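PDB 3V0H: voltage-sensor containing phosphatase from Ciona intestinalis, which probably removes phosphate from phosphoinositide lipids in response to membrane voltage, through a PTEN-like phosphatase domain joined to a C2 domain. Local coordinates for residues I35-P40 and A123-G128. The protein carries 1 engineered substitution. Residues are numbered along the deposited sequence; the frame is centred on the assembly and turned at random.
Sequences IAMSFP and AIHSKG. Engineered in segment 123-128: Ser-126 (natural residue Cys). With I3P (D-myo-inositol-1,4,5-triphosphate), chain C; I3P (D-myo-inositol-1,4,5-triphosphate), chain D.
Ile-35 and Ile-124 join neighbouring parallel strands: Ile-124 N donates to Ile-35 O (2.8 Å), and Met-37 N returns a bond to Ile-124 O. Beyond the strand ends, Phe-39 N donates to Lys-127 O. Apolar contacts pack on the sheet face that carries Ile-35, Met-37 and Ala-123, where Ile-35 CB lies 3.9 Å from Ala-123 CB, and small Ala-123 leaves room for Met-37 CE and for Phe-59 of helix 52-62. The strand 121-125 runs into the phosphate-binding P-loop of the protein tyrosine phosphatase fold, begun by His-125 and Ser-126, the latter engineered in place of the natural cysteine. Lys-127 N and Gly-128 N both donate to O13 of one inositol trisphosphate; Gly-128, with no side chain, lets that ligand come close to the backbone. Extended Lys-127 carries NZ to two phosphate oxygens of the second. Aromatic packing sets the His-125 ring: Pro-40 CD lies over one face, 3.5 Å from the centroid, while an edge points at the Phe-39 face in an offset edge-to-face pair, planes at 85°. CG of His-125 sits between the backbone N and the carbonyl carbon (chi1 84°), which turns the ring toward the start of the loop. There His-125 ND1 meets a lone pair of Ser-126 O almost straight (3.1 Å, 174°), and His-125 NE2 bonds Tyr-78 OH.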
ATOM      1  N   ILE A  35       9.791 -11.188 -11.763  1.00 17.12           N
ATOM      2  CA  ILE A  35      10.242  -9.929 -12.335  1.00 16.85           C
ATOM      3  C   ILE A  35       9.449  -8.747 -11.774  1.00 16.70           C
ATOM      4  O   ILE A  35       8.229  -8.831 -11.608  1.00 16.25           O
ATOM      5  CB  ILE A  35      10.161  -9.983 -13.884  1.00 16.81           C
ATOM      6  CG1 ILE A  35      11.232 -10.929 -14.430  1.00 17.11           C
ATOM      7  CG2 ILE A  35      10.317  -8.593 -14.518  1.00 17.04           C
ATOM      8  CD1 ILE A  35      10.922 -11.471 -15.835  1.00 16.41           C
ATOM      9  N   ALA A  36      10.158  -7.661 -11.462  1.00 16.48           N
ATOM     10  CA  ALA A  36       9.530  -6.396 -11.086  1.00 16.29           C
ATOM     11  C   ALA A  36       9.924  -5.333 -12.107  1.00 16.78           C
ATOM     12  O   ALA A  36      11.092  -5.220 -12.468  1.00 17.26           O
ATOM     13  CB  ALA A  36       9.948  -5.981  -9.672  1.00 16.66           C
ATOM     14  N   MET A  37       8.944  -4.579 -12.605  1.00 16.48           N
ATOM     15  CA  MET A  37       9.225  -3.574 -13.629  1.00 16.40           C
ATOM     16  C   MET A  37       8.259  -2.401 -13.547  1.00 16.57           C
ATOM     17  O   MET A  37       7.260  -2.465 -12.838  1.00 15.28           O
ATOM     18  CB  MET A  37       9.200  -4.210 -15.026  1.00 16.17           C
ATOM     19  CG  MET A  37       7.840  -4.705 -15.474  1.00 15.92           C
ATOM     20  SD  MET A  37       7.940  -5.621 -17.002  1.00 17.65           S
ATOM     21  CE  MET A  37       6.189  -5.968 -17.278  1.00 16.41           C
ATOM     22  N   SER A  38       8.579  -1.327 -14.263  1.00 17.33           N
ATOM     23  CA  SER A  38       7.686  -0.180 -14.376  1.00 18.04           C
ATOM     24  C   SER A  38       6.688  -0.395 -15.522  1.00 17.93           C
ATOM     25  O   SER A  38       6.680  -1.447 -16.165  1.00 17.24           O
ATOM     26  CB  SER A  38       8.488   1.112 -14.575  1.00 18.63           C
ATOM     27  OG  SER A  38       9.432   0.957 -15.616  1.00 20.61           O
ATOM     28  N   PHE A  39       5.860   0.614 -15.775  1.00 18.66           N
ATOM     29  CA  PHE A  39       4.767   0.523 -16.741  1.00 19.35           C
ATOM     30  C   PHE A  39       5.255   0.350 -18.190  1.00 20.52           C
ATOM     31  O   PHE A  39       6.179   1.045 -18.612  1.00 21.18           O
ATOM     32  CB  PHE A  39       3.902   1.777 -16.626  1.00 19.28           C
ATOM     33  CG  PHE A  39       2.515   1.612 -17.169  1.00 18.91           C
ATOM     34  CD1 PHE A  39       1.501   1.107 -16.364  1.00 18.05           C
ATOM     35  CD2 PHE A  39       2.219   1.964 -18.484  1.00 19.16           C
ATOM     36  CE1 PHE A  39       0.211   0.952 -16.858  1.00 17.02           C
ATOM     37  CE2 PHE A  39       0.925   1.817 -18.985  1.00 19.52           C
ATOM     38  CZ  PHE A  39      -0.077   1.314 -18.166  1.00 17.94           C
ATOM     39  N   PRO A  40       4.637  -0.579 -18.949  1.00 21.19           N
ATOM     40  CA  PRO A  40       4.924  -0.696 -20.381  1.00 22.30           C
ATOM     41  C   PRO A  40       4.202   0.412 -21.155  1.00 23.43           C
ATOM     42  O   PRO A  40       2.989   0.349 -21.383  1.00 23.00           O
ATOM     43  CB  PRO A  40       4.401  -2.092 -20.744  1.00 21.92           C
ATOM     44  CG  PRO A  40       3.351  -2.389 -19.717  1.00 21.26           C
ATOM     45  CD  PRO A  40       3.673  -1.597 -18.483  1.00 20.74           C
ATOM     46  N   ALA A 123       5.737 -11.491 -14.063  1.00 14.59           N
ATOM     47  CA  ALA A 123       6.277 -10.142 -14.103  1.00 13.86           C
ATOM     48  C   ALA A 123       5.243  -9.175 -13.544  1.00 13.75           C
ATOM     49  O   ALA A 123       4.171  -8.978 -14.129  1.00 13.17           O
ATOM     50  CB  ALA A 123       6.668  -9.762 -15.508  1.00 14.63           C
ATOM     51  N   ILE A 124       5.576  -8.588 -12.404  1.00 13.20           N
ATOM     52  CA  ILE A 124       4.658  -7.716 -11.681  1.00 13.16           C
ATOM     53  C   ILE A 124       5.054  -6.279 -11.959  1.00 13.02           C
ATOM     54  O   ILE A 124       6.213  -5.905 -11.779  1.00 13.74           O
ATOM     55  CB  ILE A 124       4.682  -8.033 -10.169  1.00 13.19           C
ATOM     56  CG1 ILE A 124       4.168  -9.469  -9.942  1.00 14.07           C
ATOM     57  CG2 ILE A 124       3.855  -7.015  -9.370  1.00 12.84           C
ATOM     58  CD1 ILE A 124       4.498 -10.049  -8.576  1.00 15.97           C
ATOM     59  N   HIS A 125       4.105  -5.481 -12.439  1.00 12.62           N
ATOM     60  CA  HIS A 125       4.413  -4.086 -12.711  1.00 12.83           C
ATOM     61  C   HIS A 125       3.352  -3.125 -12.212  1.00 12.89           C
ATOM     62  O   HIS A 125       2.219  -3.494 -11.950  1.00 12.66           O
ATOM     63  CB  HIS A 125       4.688  -3.861 -14.209  1.00 13.04           C
ATOM     64  CG  HIS A 125       3.456  -3.657 -15.035  1.00 12.62           C
ATOM     65  ND1 HIS A 125       2.788  -2.452 -15.097  1.00 12.74           N
ATOM     66  CD2 HIS A 125       2.791  -4.498 -15.858  1.00 12.56           C
ATOM     67  CE1 HIS A 125       1.747  -2.570 -15.905  1.00 12.71           C
ATOM     68  NE2 HIS A 125       1.734  -3.797 -16.388  1.00 12.62           N
ATOM     69  N   SER A 126       3.741  -1.864 -12.097  1.00 13.63           N
ATOM     70  CA  SER A 126       2.815  -0.830 -11.720  1.00 14.13           C
ATOM     71  C   SER A 126       3.220   0.393 -12.529  1.00 14.80           C
ATOM     72  O   SER A 126       3.520   0.268 -13.713  1.00 15.48           O
ATOM     73  CB  SER A 126       2.894  -0.598 -10.223  1.00 13.62           C
ATOM     74  OG  SER A 126       4.258  -0.603  -9.821  1.00 15.68           O
ATOM     75  N   LYS A 127       3.207   1.574 -11.923  1.00 15.84           N
ATOM     76  CA  LYS A 127       3.703   2.755 -12.621  1.00 16.80           C
ATOM     77  C   LYS A 127       5.219   2.783 -12.527  1.00 17.09           C
ATOM     78  O   LYS A 127       5.903   2.832 -13.546  1.00 17.56           O
ATOM     79  CB  LYS A 127       3.103   4.032 -12.043  1.00 17.15           C
ATOM     80  CG  LYS A 127       3.533   5.303 -12.760  1.00 20.08           C
ATOM     81  CD  LYS A 127       3.027   6.515 -12.023  1.00 22.57           C
ATOM     82  CE  LYS A 127       3.582   7.789 -12.636  1.00 27.41           C
ATOM     83  NZ  LYS A 127       2.920   8.990 -12.048  1.00 29.33           N
ATOM     84  N   GLY A 128       5.738   2.741 -11.301  1.00 17.18           N
ATOM     85  CA  GLY A 128       7.183   2.837 -11.074  1.00 17.65           C
ATOM     86  C   GLY A 128       7.866   1.543 -10.662  1.00 17.23           C
ATOM     87  O   GLY A 128       9.075   1.522 -10.453  1.00 17.60           O
TER
HETATM   88  C1  I3P C   1       5.067   4.383  -7.095  1.00 17.52           C
HETATM   89  C2  I3P C   1       5.116   5.388  -8.250  1.00 19.25           C
HETATM   90  C3  I3P C   1       4.942   6.814  -7.721  1.00 20.29           C
HETATM   91  C4  I3P C   1       5.991   7.133  -6.650  1.00 20.57           C
HETATM   92  C5  I3P C   1       5.886   6.146  -5.489  1.00 20.32           C
HETATM   93  C6  I3P C   1       6.069   4.712  -5.990  1.00 19.45           C
HETATM   94  O1  I3P C   1       5.363   3.078  -7.563  1.00 17.68           O
HETATM   95  O2  I3P C   1       6.346   5.261  -8.971  1.00 20.57           O
HETATM   96  O3  I3P C   1       5.007   7.767  -8.795  1.00 21.01           O
HETATM   97  O4  I3P C   1       5.767   8.437  -6.141  1.00 21.56           O
HETATM   98  O5  I3P C   1       6.835   6.476  -4.471  1.00 24.32           O
HETATM   99  O6  I3P C   1       5.862   3.779  -4.934  1.00 17.51           O
HETATM  100  P1  I3P C   1       4.178   2.036  -7.882  1.00 15.08           P
HETATM  101  O11 I3P C   1       4.912   0.716  -7.994  1.00 16.46           O
HETATM  102  O12 I3P C   1       3.241   2.092  -6.706  1.00 15.31           O
HETATM  103  O13 I3P C   1       3.621   2.546  -9.183  1.00 14.88           O
HETATM  104  P4  I3P C   1       6.677   9.688  -6.634  1.00 23.84           P
HETATM  105  O41 I3P C   1       5.900  10.819  -6.009  1.00 24.50           O
HETATM  106  O42 I3P C   1       6.648   9.604  -8.143  1.00 23.87           O
HETATM  107  O43 I3P C   1       8.036   9.415  -6.054  1.00 24.76           O
HETATM  108  P5  I3P C   1       6.512   6.161  -2.926  1.00 25.42           P
HETATM  109  O51 I3P C   1       7.352   7.143  -2.158  1.00 28.33           O
HETATM  110  O52 I3P C   1       5.024   6.331  -2.769  1.00 28.76           O
HETATM  111  O53 I3P C   1       6.916   4.716  -2.741  1.00 25.24           O
HETATM  112  C1  I3P D   2       1.275   9.950 -19.148  0.71101.45           C
HETATM  113  C2  I3P D   2      -0.186  10.108 -18.732  0.71101.23           C
HETATM  114  C3  I3P D   2      -0.382   9.645 -17.291  0.71100.58           C
HETATM  115  C4  I3P D   2       0.542  10.350 -16.292  0.71100.64           C
HETATM  116  C5  I3P D   2       1.997  10.541 -16.748  0.71101.06           C
HETATM  117  C6  I3P D   2       2.221  10.750 -18.252  0.71101.65           C
HETATM  118  O1  I3P D   2       1.445  10.375 -20.501  0.71102.35           O
HETATM  119  O2  I3P D   2      -0.609  11.471 -18.888  0.71101.95           O
HETATM  120  O3  I3P D   2      -1.748   9.867 -16.915  0.71100.55           O
HETATM  121  O4  I3P D   2       0.565   9.579 -15.091  0.71 99.80           O
HETATM  122  O5  I3P D   2       2.526  11.687 -16.079  0.71101.54           O
HETATM  123  O6  I3P D   2       3.569  10.384 -18.564  0.71101.71           O
HETATM  124  P1  I3P D   2       0.931   9.505 -21.760  0.71102.54           P
HETATM  125  O11 I3P D   2       2.006   9.713 -22.800  0.71103.08           O
HETATM  126  O12 I3P D   2       0.831   8.082 -21.257  0.71101.63           O
HETATM  127  O13 I3P D   2      -0.398  10.135 -22.108  0.71102.94           O
HETATM  128  P4  I3P D   2      -0.295   9.984 -13.790  0.71 99.47           P
HETATM  129  O41 I3P D   2       0.068  11.427 -13.524  0.71100.12           O
HETATM  130  O42 I3P D   2       0.192   9.019 -12.737  0.71 98.76           O
HETATM  131  O43 I3P D   2      -1.732   9.772 -14.201  0.71 99.45           O
HETATM  132  P5  I3P D   2       3.731  11.589 -15.012  0.71101.38           P
HETATM  133  O51 I3P D   2       4.261  13.001 -14.943  0.71102.18           O
HETATM  134  O52 I3P D   2       4.698  10.592 -15.606  0.71101.20           O
HETATM  135  O53 I3P D   2       3.055  11.122 -13.746  0.71100.67           O